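Local coordinates for protein carbohydrate binding module (Uncultured bacterium, PDB 2W3J) that probably binds uronic acid sugars as a calcium-containing, non-catalytic carbohydrate-binding module of family 35, at residues Asn20-Tyr25 / Ser87-Trp92; Thr28-Thr33 / Leu118-Ser123. All coordinates share one frame; numbering follows the deposited sequence. Where two conformers were deposited one is given.

Contact 1 (Asn20-Tyr25 / Ser87-Trp92); sequences NKHAGY and SNWTQW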
# COMPACT_ATOMS: atom_id res chain seq x y z
N ASN A 20 -14.17 -0.65 7.49
CA ASN A 20 -14.57 0.69 7.13
C ASN A 20 -14.84 1.51 8.40
O ASN A 20 -15.48 2.59 8.31
CB ASN A 20 -15.81 0.70 6.23
CG ASN A 20 -16.98 -0.05 6.86
OD1 ASN A 20 -16.95 -0.34 8.06
ND2 ASN A 20 -18.00 -0.41 6.06
N LYS A 21 -14.31 1.05 9.53
CA LYS A 21 -14.74 1.61 10.83
C LYS A 21 -14.32 3.07 11.05
O LYS A 21 -15.06 3.84 11.68
CB LYS A 21 -14.39 0.71 12.01
CG LYS A 21 -12.96 0.73 12.45
CD LYS A 21 -12.74 -0.17 13.67
CE LYS A 21 -11.31 -0.66 13.68
NZ LYS A 21 -11.09 -1.82 14.57
N HIS A 22 -13.17 3.47 10.53
CA HIS A 22 -12.80 4.89 10.57
C HIS A 22 -13.20 5.58 9.29
O HIS A 22 -12.70 5.25 8.20
CB HIS A 22 -11.29 5.07 10.82
CG HIS A 22 -10.76 4.30 11.98
ND1 HIS A 22 -10.98 4.68 13.29
CD2 HIS A 22 -10.00 3.17 12.04
CE1 HIS A 22 -10.41 3.82 14.11
NE2 HIS A 22 -9.80 2.89 13.37
N ALA A 23 -14.08 6.58 9.37
CA ALA A 23 -14.52 7.32 8.19
C ALA A 23 -13.39 8.06 7.49
O ALA A 23 -12.35 8.36 8.12
CB ALA A 23 -15.67 8.28 8.56
N GLY A 24 -13.56 8.33 6.20
CA GLY A 24 -12.58 9.13 5.49
C GLY A 24 -11.78 8.36 4.45
O GLY A 24 -10.99 8.96 3.70
N TYR A 25 -11.98 7.04 4.42
CA TYR A 25 -11.35 6.21 3.39
C TYR A 25 -11.94 6.51 1.99
O TYR A 25 -12.97 7.19 1.85
CB TYR A 25 -11.53 4.71 3.72
CG TYR A 25 -12.99 4.39 3.96
CD1 TYR A 25 -13.87 4.15 2.88
CD2 TYR A 25 -13.48 4.35 5.24
CE1 TYR A 25 -15.20 3.89 3.12
CE2 TYR A 25 -14.83 4.10 5.48
CZ TYR A 25 -15.67 3.88 4.43
OH TYR A 25 -17.00 3.62 4.72
N SER A 87 -2.04 10.17 16.18
CA SER A 87 -3.00 10.08 17.30
C SER A 87 -4.36 10.57 16.87
O SER A 87 -5.15 11.02 17.69
CB SER A 87 -2.54 10.92 18.51
OG SER A 87 -1.28 10.44 18.99
N ASN A 88 -4.65 10.50 15.57
CA ASN A 88 -5.88 11.04 15.05
C ASN A 88 -6.36 10.19 13.86
O ASN A 88 -5.94 10.41 12.70
CB ASN A 88 -5.70 12.50 14.60
CG ASN A 88 -7.02 13.17 14.25
OD1 ASN A 88 -8.02 12.50 13.92
ND2 ASN A 88 -7.03 14.48 14.27
N TRP A 89 -7.26 9.26 14.15
CA TRP A 89 -7.74 8.32 13.12
C TRP A 89 -8.65 9.00 12.13
O TRP A 89 -9.03 8.39 11.13
CB TRP A 89 -8.51 7.18 13.79
CG TRP A 89 -7.66 6.28 14.61
CD1 TRP A 89 -7.58 6.24 15.96
CD2 TRP A 89 -6.76 5.27 14.11
NE1 TRP A 89 -6.67 5.26 16.35
CE2 TRP A 89 -6.17 4.65 15.23
CE3 TRP A 89 -6.41 4.81 12.82
CZ2 TRP A 89 -5.25 3.60 15.11
CZ3 TRP A 89 -5.47 3.77 12.71
CH2 TRP A 89 -4.94 3.16 13.85
N THR A 90 -9.06 10.25 12.41
CA THR A 90 -9.88 10.99 11.44
C THR A 90 -9.05 11.71 10.38
O THR A 90 -9.58 12.16 9.35
CB THR A 90 -10.82 12.03 12.09
OG1 THR A 90 -10.09 13.25 12.36
CG2 THR A 90 -11.44 11.47 13.38
N GLN A 91 -7.76 11.81 10.63
CA GLN A 91 -6.86 12.49 9.71
C GLN A 91 -5.98 11.46 9.02
O GLN A 91 -5.01 10.92 9.59
CB GLN A 91 -6.01 13.52 10.46
CG GLN A 91 -4.94 14.18 9.60
CD GLN A 91 -5.53 15.07 8.52
OE1 GLN A 91 -6.10 16.12 8.82
NE2 GLN A 91 -5.41 14.65 7.26
N TRP A 92 -6.36 11.13 7.80
CA TRP A 92 -5.61 10.17 7.02
C TRP A 92 -4.30 10.84 6.59
O TRP A 92 -4.22 12.08 6.53
CB TRP A 92 -6.45 9.74 5.81
CG TRP A 92 -7.63 8.91 6.23
CD1 TRP A 92 -8.82 9.36 6.75
CD2 TRP A 92 -7.70 7.49 6.22
NE1 TRP A 92 -9.65 8.28 7.04
CE2 TRP A 92 -8.98 7.13 6.72
CE3 TRP A 92 -6.82 6.48 5.81
CZ2 TRP A 92 -9.38 5.79 6.84
CZ3 TRP A 92 -7.22 5.15 5.95
CH2 TRP A 92 -8.50 4.83 6.43
O HOH W 1 -11.77 11.59 7.94

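Contact 2 (Thr28-Thr33 / Leu118-Ser123); sequences TGFIDT and LANIDS. With CA (calcium ion), chain B; CA (calcium ion), chain C.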
# COMPACT_ATOMS: atom_id res chain seq x y z
N THR A 28 -14.28 1.24 -0.83
CA THR A 28 -15.19 0.58 0.12
C THR A 28 -14.68 0.61 1.57
O THR A 28 -15.42 0.29 2.52
CB THR A 28 -15.40 -0.96 -0.25
OG1 THR A 28 -14.18 -1.71 -0.01
CG2 THR A 28 -15.81 -1.13 -1.65
N GLY A 29 -13.40 0.93 1.75
CA GLY A 29 -12.84 0.73 3.09
C GLY A 29 -11.34 0.75 3.03
O GLY A 29 -10.77 1.46 2.22
N PHE A 30 -10.70 -0.03 3.88
CA PHE A 30 -9.24 -0.03 3.93
C PHE A 30 -8.82 -1.36 4.49
O PHE A 30 -9.67 -2.14 4.98
CB PHE A 30 -8.74 1.08 4.87
CG PHE A 30 -9.43 1.11 6.22
CD1 PHE A 30 -8.96 0.32 7.28
CD2 PHE A 30 -10.53 1.93 6.43
CE1 PHE A 30 -9.59 0.32 8.54
CE2 PHE A 30 -11.14 1.96 7.72
CZ PHE A 30 -10.66 1.16 8.75
N ILE A 31 -7.52 -1.65 4.41
CA ILE A 31 -6.98 -2.88 4.98
C ILE A 31 -6.58 -2.68 6.45
O ILE A 31 -5.87 -1.75 6.78
CB ILE A 31 -5.74 -3.35 4.20
CG1 ILE A 31 -6.10 -3.61 2.72
CG2 ILE A 31 -5.13 -4.60 4.85
CD1 ILE A 31 -7.32 -4.49 2.49
N ASP A 32 -7.05 -3.56 7.31
CA ASP A 32 -6.67 -3.53 8.72
C ASP A 32 -5.97 -4.85 9.00
O ASP A 32 -6.61 -5.90 9.11
CB ASP A 32 -7.94 -3.36 9.58
CG ASP A 32 -7.66 -3.17 11.05
OD1 ASP A 32 -6.59 -3.58 11.53
OD2 ASP A 32 -8.55 -2.62 11.74
N THR A 33 -4.63 -4.84 9.01
CA THR A 33 -3.93 -6.11 9.14
C THR A 33 -3.96 -6.58 10.59
O THR A 33 -4.18 -5.78 11.51
CB THR A 33 -2.43 -5.96 8.79
OG1 THR A 33 -1.88 -4.90 9.57
CG2 THR A 33 -2.23 -5.60 7.33
N LEU A 118 0.75 -3.45 9.76
CA LEU A 118 0.67 -2.23 8.97
C LEU A 118 -0.26 -1.18 9.58
O LEU A 118 -1.17 -1.51 10.35
CB LEU A 118 0.18 -2.56 7.56
CG LEU A 118 1.05 -3.56 6.77
CD1 LEU A 118 0.44 -3.82 5.38
CD2 LEU A 118 2.48 -2.95 6.63
N ALA A 119 -0.02 0.08 9.24
CA ALA A 119 -1.05 1.11 9.37
C ALA A 119 -2.27 0.64 8.56
O ALA A 119 -2.18 -0.28 7.74
CB ALA A 119 -0.55 2.43 8.81
N ASN A 120 -3.41 1.26 8.80
CA ASN A 120 -4.59 0.92 8.00
C ASN A 120 -4.36 1.51 6.62
O ASN A 120 -4.17 2.70 6.49
CB ASN A 120 -5.85 1.54 8.63
CG ASN A 120 -6.21 0.88 9.94
OD1 ASN A 120 -5.81 -0.27 10.20
ND2 ASN A 120 -7.03 1.56 10.75
N ILE A 121 -4.39 0.67 5.59
CA ILE A 121 -3.99 1.15 4.24
C ILE A 121 -5.23 1.38 3.38
O ILE A 121 -5.98 0.44 3.09
CB ILE A 121 -3.08 0.15 3.55
CG1 ILE A 121 -1.85 -0.18 4.44
CG2 ILE A 121 -2.66 0.73 2.13
CD1 ILE A 121 -1.04 1.08 4.80
N ASP A 122 -5.46 2.64 3.03
CA ASP A 122 -6.66 3.03 2.25
C ASP A 122 -6.46 2.69 0.77
O ASP A 122 -7.35 2.16 0.10
CB ASP A 122 -6.88 4.53 2.41
CG ASP A 122 -8.06 5.02 1.62
OD1 ASP A 122 -9.06 4.25 1.55
OD2 ASP A 122 -7.98 6.16 1.12
N SER A 123 -5.29 3.02 0.25
CA SER A 123 -5.06 2.87 -1.18
C SER A 123 -3.59 3.09 -1.48
O SER A 123 -2.83 3.63 -0.67
CB SER A 123 -5.86 3.96 -1.93
OG SER A 123 -5.45 5.28 -1.51
CA CA B . -4.32 -3.39 12.07
CA CA C . -9.76 2.37 0.26
O HOH W 2 -3.73 -2.18 10.05
O HOH W 3 -1.92 -3.68 12.22
O HOH W 4 -4.98 -1.03 12.73
O HOH W 5 -4.71 -4.00 14.31

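Contact 1 (Asn20-Tyr25 / Ser87-Trp92)
H22 and A23 face W89 and T90 where two loops of this β-sandwich module meet, their CA atoms 6.6 and 6.7 Å apart in the pairs H22–W89 and A23–T90. Neither segment is a strand. The 87–92 loop folds into a type I β turn from N88 to Q91, and the OD1 of N88 turns back to accept from the backbone N and the OG1 of T90, forming an Asx turn. Here the two irregular backbones are joined mainly through aromatic side chains. The imidazole of H22 lies over the pyrrole part of W89 in an offset stack, ring centroids 4.5 Å apart and planes only 9° from parallel; ND1 reaches the CB of W89, while NE2 lies over the rim of the indole, nearest CD2 and CE3. Both side chains hold CG anti to the carbonyl carbon (chi1 -51° in H22), which brings the two rings face to face. Around W92, H22 O and A23 O lie at the indole edge, in its plane, while G24 O and the CA and CB of Y25 lie over one face, CB 3.9 Å from CZ2. The backbone of G24 comes close, its C 3.4 Å from NE1 of W92. F30 meets the same indole edge-to-face, and R58 takes the carbonyl O of G24. Water 1 bridges the carbonyl oxygens of A23 and T90. The direct bond across the gap runs from NE1 of W92 to O of A23, 2.9 Å long, nearly straight at 177° and lying in the indole plane.

Contact 2 (Thr28-Thr33 / Leu118-Ser123)
I31 and I121 form a single antiparallel hydrogen-bonded pair, an example of a short bridge set between two metal sites. I31 N gives its proton to I121 O at 2.9 Å, and I121 N returns one to I31 O, which also receives a CA-H contact from N120. Farther along, the backbone N of L118 donates to OG1 of T33 over 3.0 Å; chi1 of 53° sets that hydroxyl between the backbone N and the carbonyl carbon of T33. One calcium ion takes OD1 of D32, O of T33 and four waters. Water 2 accepts from T33 N and donates to both L118 O and N120 OD1; water 4 also donates to N120 OD1, making N120 a second-shell ligand. Its amide packs against F30, the two planes 24° apart. At the other calcium, G29 O and both O and OD1 of D122 bind at 2.4 Å, joined by E5, E6 and T26, while OD2 of D122 forms a salt bridge with R58. Strand 30-32 is flanked by strand 17-19, and strand 120-126 pairs with 2-5 and with 51-60, where D122 and S123 make a classic bulge opposite R58; I41 of strand 40-47 packs against I31, L118 and I121.

How the contacts relate
The two contacts interleave along the chain: 20-25, 28-33, 87-92, then 118-123. Their centres lie about 10 Å apart on the same side of the chain's centre, contact 1 at the surface and contact 2 deeper. Segment 20-25 belongs to the loop joining strands 17-19 and 30-32, while 87-92 leads into strand 93-101, an outermost strand of the four-stranded sheet that also contains 120-126. The contacts touch directly: W89 CZ3 approaches N120 ND2, and Y25 CB lies 3.3 Å from the calcium ligand D122 OD1. The aromatic loops thus rest on a ligand of one calcium and on N120, which holds waters of the other, so the surface loops pack directly on the calcium-bound strands.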